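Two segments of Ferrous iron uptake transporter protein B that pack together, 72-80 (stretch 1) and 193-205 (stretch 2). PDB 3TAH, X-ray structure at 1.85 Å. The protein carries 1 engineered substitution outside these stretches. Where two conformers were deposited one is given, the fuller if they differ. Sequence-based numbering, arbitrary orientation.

Stretch 1, residues 72-80: ARDYLLSQR
Stretch 2, residues 193-205: VPQRSARFYAIKL

Stretch 1 enters as a helix already under way at Ala72, with Leu76 N to Ala72 O at 3.0 Å and Leu77 N to Arg73 O at 2.8 Å. Ser78 keeps near-helical angles (-74/-11); Gln79 is the first residue to leave them, with positive phi (61/30), and Arg80 follows at -89/-26, its side chain modelled only to CB. The Ser78 side chain, chi1 p, folds back so that OG donates to Tyr75 O at 2.7 Å. Stretch 2 runs the other way in its make-up, loop first and helix after. Val193 (-133/162) and Pro194 (-65/145, C-gamma exo) are extended; a type I turn from Gln195 to Ala198 then leads into the helix, which starts at Ala198 and continues past Leu205. Ser197 (-106/8) holds the N-cap position without a capping bond from its side chain. Regular helical bonds follow, from Tyr201 N to Ser197 O at 3.1 Å through Leu205 N to Tyr201 O at 2.9 Å.

The two helices are roughly antiparallel, their N-to-C directions 144° apart, with axes no closer than 12.6 Å. Such spacing leaves room for large side chains between them. The backbones come nearest where one helix is finishing and the other is about to begin, Leu77 CA lying 7.2 Å from Ser197 CA.

Leu77 is the centre of the contact, and it has the largest covered area. It has two deposited conformers; the one described has chi1 -90° and chi2 45°. Its CD1 sits over the face of the Phe200 ring, 4.1 Å from the centroid and 11° off the normal, a CH-pi contact. Its CD2 reaches Phe200 CE2 at 3.4 Å and Tyr201 OH at 3.3 Å. Phe200 (chi1 t, chi2 91°) points toward the first helix, whereas Tyr201 starts sideways and uses its length (chi1 m, chi2 -71°) to bring its ring end to the leucine.

One turn earlier, Arg73 extends with chi1 and chi2 t and chi3 m. Its CG packs 3.8 Å from Phe200 CZ, while the guanidinium has Phe200 CZ and Lys204 CE over one face. The closest lysine atom to Arg73 NH2 is the methylene Lys204 CE, at 3.6 Å; Lys204 NZ and Arg73 NH1 and NH2 have hydrogen bonds to partners outside the two stretches. Lys204 is m, m, t, m.

Past the helix end, Gln79 (chi1 m, chi2 t) reaches Pro194 and Arg196, in the segment before the second helix: OE1 lies 3.7 Å from Pro194 CG and NE2 3.7 Å from Arg196 CD, contacts without hydrogen bonds.

No direct hydrogen bond crosses the interface; two waters do the polar work. Both donate weakly to Leu77 O, at 3.4 Å from water 1 and 3.5 Å from water 2. Water 1 also pairs with Tyr201 OH at 2.6 Å, and water 2 with Ser197 OG at 2.5 Å. The rule is an apolar centre with a hydrated carbonyl beside it.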

# COMPACT_ATOMS: atom_id res chain seq x y z
N ALA A 72 4.25 4.02 9.24
CA ALA A 72 4.07 3.08 8.12
C ALA A 72 4.76 3.62 6.86
O ALA A 72 5.53 2.92 6.21
CB ALA A 72 2.61 2.80 7.86
N ARG A 73 4.49 4.88 6.54
CA ARG A 73 5.08 5.50 5.36
C ARG A 73 6.61 5.50 5.38
O ARG A 73 7.24 5.05 4.42
CB ARG A 73 4.58 6.94 5.20
CG ARG A 73 5.05 7.60 3.93
CD ARG A 73 4.94 9.09 3.99
NE ARG A 73 3.56 9.56 4.01
CZ ARG A 73 3.18 10.80 3.71
NH1 ARG A 73 4.07 11.73 3.36
NH2 ARG A 73 1.89 11.12 3.76
N ASP A 74 7.20 6.02 6.47
CA ASP A 74 8.66 6.12 6.59
C ASP A 74 9.30 4.75 6.44
O ASP A 74 10.31 4.59 5.75
CB ASP A 74 9.09 6.74 7.92
CG ASP A 74 8.69 8.21 8.04
OD1 ASP A 74 8.35 8.84 7.02
OD2 ASP A 74 8.71 8.74 9.17
N TYR A 75 8.72 3.75 7.08
CA TYR A 75 9.25 2.41 6.97
C TYR A 75 9.19 1.90 5.53
O TYR A 75 10.19 1.40 5.00
CB TYR A 75 8.51 1.45 7.88
CG TYR A 75 9.01 0.05 7.68
CD1 TYR A 75 10.23 -0.35 8.23
CD2 TYR A 75 8.29 -0.87 6.93
CE1 TYR A 75 10.71 -1.64 8.04
CE2 TYR A 75 8.75 -2.14 6.74
CZ TYR A 75 9.96 -2.53 7.30
OH TYR A 75 10.41 -3.81 7.10
N LEU A 76 8.03 2.03 4.90
CA LEU A 76 7.89 1.54 3.52
C LEU A 76 8.75 2.29 2.50
O LEU A 76 9.23 1.67 1.54
CB LEU A 76 6.42 1.54 3.09
CG LEU A 76 5.55 0.55 3.88
CD1 LEU A 76 4.10 0.72 3.48
CD2 LEU A 76 6.02 -0.92 3.67
N LEU A 77 8.94 3.59 2.69
CA LEU A 77 9.80 4.40 1.82
C LEU A 77 11.30 4.20 2.11
O LEU A 77 12.13 4.61 1.30
CB LEU A 77 9.44 5.88 1.91
CG LEU A 77 8.40 6.34 0.89
CD1 LEU A 77 7.24 5.35 0.81
CD2 LEU A 77 7.91 7.75 1.20
N SER A 78 11.65 3.58 3.23
CA SER A 78 13.06 3.34 3.60
C SER A 78 13.70 2.21 2.77
O SER A 78 14.91 2.00 2.83
CB SER A 78 13.20 2.99 5.09
OG SER A 78 12.82 1.65 5.38
N GLN A 79 12.87 1.48 2.02
CA GLN A 79 13.32 0.37 1.20
C GLN A 79 13.99 -0.76 2.03
O GLN A 79 14.86 -1.45 1.52
CB GLN A 79 14.24 0.86 0.05
CG GLN A 79 13.73 2.14 -0.67
CD GLN A 79 14.43 2.39 -2.00
OE1 GLN A 79 15.08 3.43 -2.19
NE2 GLN A 79 14.30 1.44 -2.92
N ARG A 80 13.56 -0.94 3.28
CA ARG A 80 14.02 -2.06 4.12
C ARG A 80 13.14 -3.29 3.95
O ARG A 80 13.59 -4.41 4.18
CB ARG A 80 14.04 -1.67 5.60
N VAL A 193 14.33 11.86 -6.21
CA VAL A 193 13.80 10.72 -5.48
C VAL A 193 14.19 9.44 -6.18
O VAL A 193 14.56 9.47 -7.34
CB VAL A 193 12.27 10.81 -5.37
CG1 VAL A 193 11.87 12.09 -4.61
CG2 VAL A 193 11.61 10.79 -6.74
N PRO A 194 14.13 8.29 -5.48
CA PRO A 194 14.41 7.03 -6.15
C PRO A 194 13.39 6.70 -7.24
O PRO A 194 12.20 7.02 -7.10
CB PRO A 194 14.33 5.98 -5.03
CG PRO A 194 14.45 6.77 -3.75
CD PRO A 194 13.84 8.10 -4.05
N GLN A 195 13.85 6.08 -8.33
CA GLN A 195 12.95 5.63 -9.40
C GLN A 195 11.83 4.72 -8.86
O GLN A 195 10.69 4.87 -9.28
CB GLN A 195 13.72 4.94 -10.54
CG GLN A 195 14.48 5.94 -11.44
CD GLN A 195 13.55 6.67 -12.39
OE1 GLN A 195 13.14 7.83 -12.16
NE2 GLN A 195 13.19 5.98 -13.47
N ARG A 196 12.15 3.81 -7.94
CA ARG A 196 11.17 2.84 -7.46
C ARG A 196 9.92 3.47 -6.84
O ARG A 196 8.80 3.00 -7.05
CB ARG A 196 11.81 1.88 -6.45
CG ARG A 196 10.85 0.86 -5.82
CD ARG A 196 11.62 -0.14 -4.93
NE ARG A 196 12.57 -0.93 -5.71
CZ ARG A 196 12.28 -1.99 -6.47
NH1 ARG A 196 11.04 -2.45 -6.61
NH2 ARG A 196 13.27 -2.60 -7.12
N SER A 197 10.14 4.53 -6.06
CA SER A 197 9.09 5.20 -5.30
C SER A 197 8.71 6.54 -5.92
O SER A 197 7.93 7.30 -5.32
CB SER A 197 9.55 5.38 -3.84
OG SER A 197 10.83 6.00 -3.76
N ALA A 198 9.23 6.83 -7.11
CA ALA A 198 9.04 8.15 -7.74
C ALA A 198 7.57 8.50 -7.87
O ALA A 198 7.19 9.63 -7.61
CB ALA A 198 9.73 8.24 -9.10
N ARG A 199 6.75 7.52 -8.26
CA ARG A 199 5.32 7.74 -8.43
C ARG A 199 4.62 8.10 -7.11
O ARG A 199 3.74 8.97 -7.09
CB ARG A 199 4.67 6.53 -9.09
CG ARG A 199 3.25 6.76 -9.52
CD ARG A 199 2.75 5.60 -10.36
NE ARG A 199 1.32 5.75 -10.59
CZ ARG A 199 0.76 6.47 -11.56
NH1 ARG A 199 1.47 7.13 -12.47
NH2 ARG A 199 -0.57 6.52 -11.63
N PHE A 200 5.02 7.43 -6.01
CA PHE A 200 4.50 7.75 -4.68
C PHE A 200 4.76 9.22 -4.36
O PHE A 200 3.87 9.93 -3.91
CB PHE A 200 5.16 6.89 -3.59
CG PHE A 200 4.71 7.24 -2.21
CD1 PHE A 200 3.63 6.59 -1.65
CD2 PHE A 200 5.36 8.22 -1.47
CE1 PHE A 200 3.19 6.92 -0.38
CE2 PHE A 200 4.91 8.54 -0.19
CZ PHE A 200 3.83 7.88 0.34
N TYR A 201 5.99 9.66 -4.59
CA TYR A 201 6.37 11.04 -4.31
C TYR A 201 5.67 12.01 -5.25
O TYR A 201 5.23 13.07 -4.82
CB TYR A 201 7.88 11.22 -4.40
CG TYR A 201 8.61 10.63 -3.24
CD1 TYR A 201 8.54 11.23 -1.98
CD2 TYR A 201 9.39 9.50 -3.38
CE1 TYR A 201 9.22 10.70 -0.90
CE2 TYR A 201 10.07 8.97 -2.30
CZ TYR A 201 9.99 9.58 -1.07
OH TYR A 201 10.65 9.04 0.01
N ALA A 202 5.55 11.65 -6.53
CA ALA A 202 4.90 12.53 -7.49
C ALA A 202 3.42 12.78 -7.11
O ALA A 202 2.94 13.91 -7.17
CB ALA A 202 5.01 11.98 -8.91
N ILE A 203 2.72 11.73 -6.72
CA ILE A 203 1.32 11.84 -6.32
C ILE A 203 1.19 12.65 -5.04
O ILE A 203 0.30 13.50 -4.93
CB ILE A 203 0.64 10.47 -6.17
CG1 ILE A 203 0.53 9.79 -7.53
CG2 ILE A 203 -0.79 10.63 -5.57
CD1 ILE A 203 0.20 8.33 -7.47
N LYS A 204 2.06 12.39 -4.07
CA LYS A 204 2.08 13.18 -2.83
C LYS A 204 2.32 14.66 -3.07
O LYS A 204 1.70 15.50 -2.43
CB LYS A 204 3.12 12.63 -1.87
CG LYS A 204 2.71 11.32 -1.24
CD LYS A 204 1.83 11.54 -0.04
CE LYS A 204 1.09 10.29 0.39
NZ LYS A 204 0.02 9.95 -0.58
N LEU A 205 3.23 14.98 -3.97
CA LEU A 205 3.49 16.37 -4.31
C LEU A 205 2.28 17.02 -4.97
O LEU A 205 1.95 18.18 -4.67
CB LEU A 205 4.70 16.50 -5.23
CG LEU A 205 6.02 16.28 -4.48
CD1 LEU A 205 7.15 16.01 -5.46
CD2 LEU A 205 6.32 17.48 -3.58
O HOH W 1 12.72 7.54 -0.33
O HOH W 2 11.91 4.37 -2.14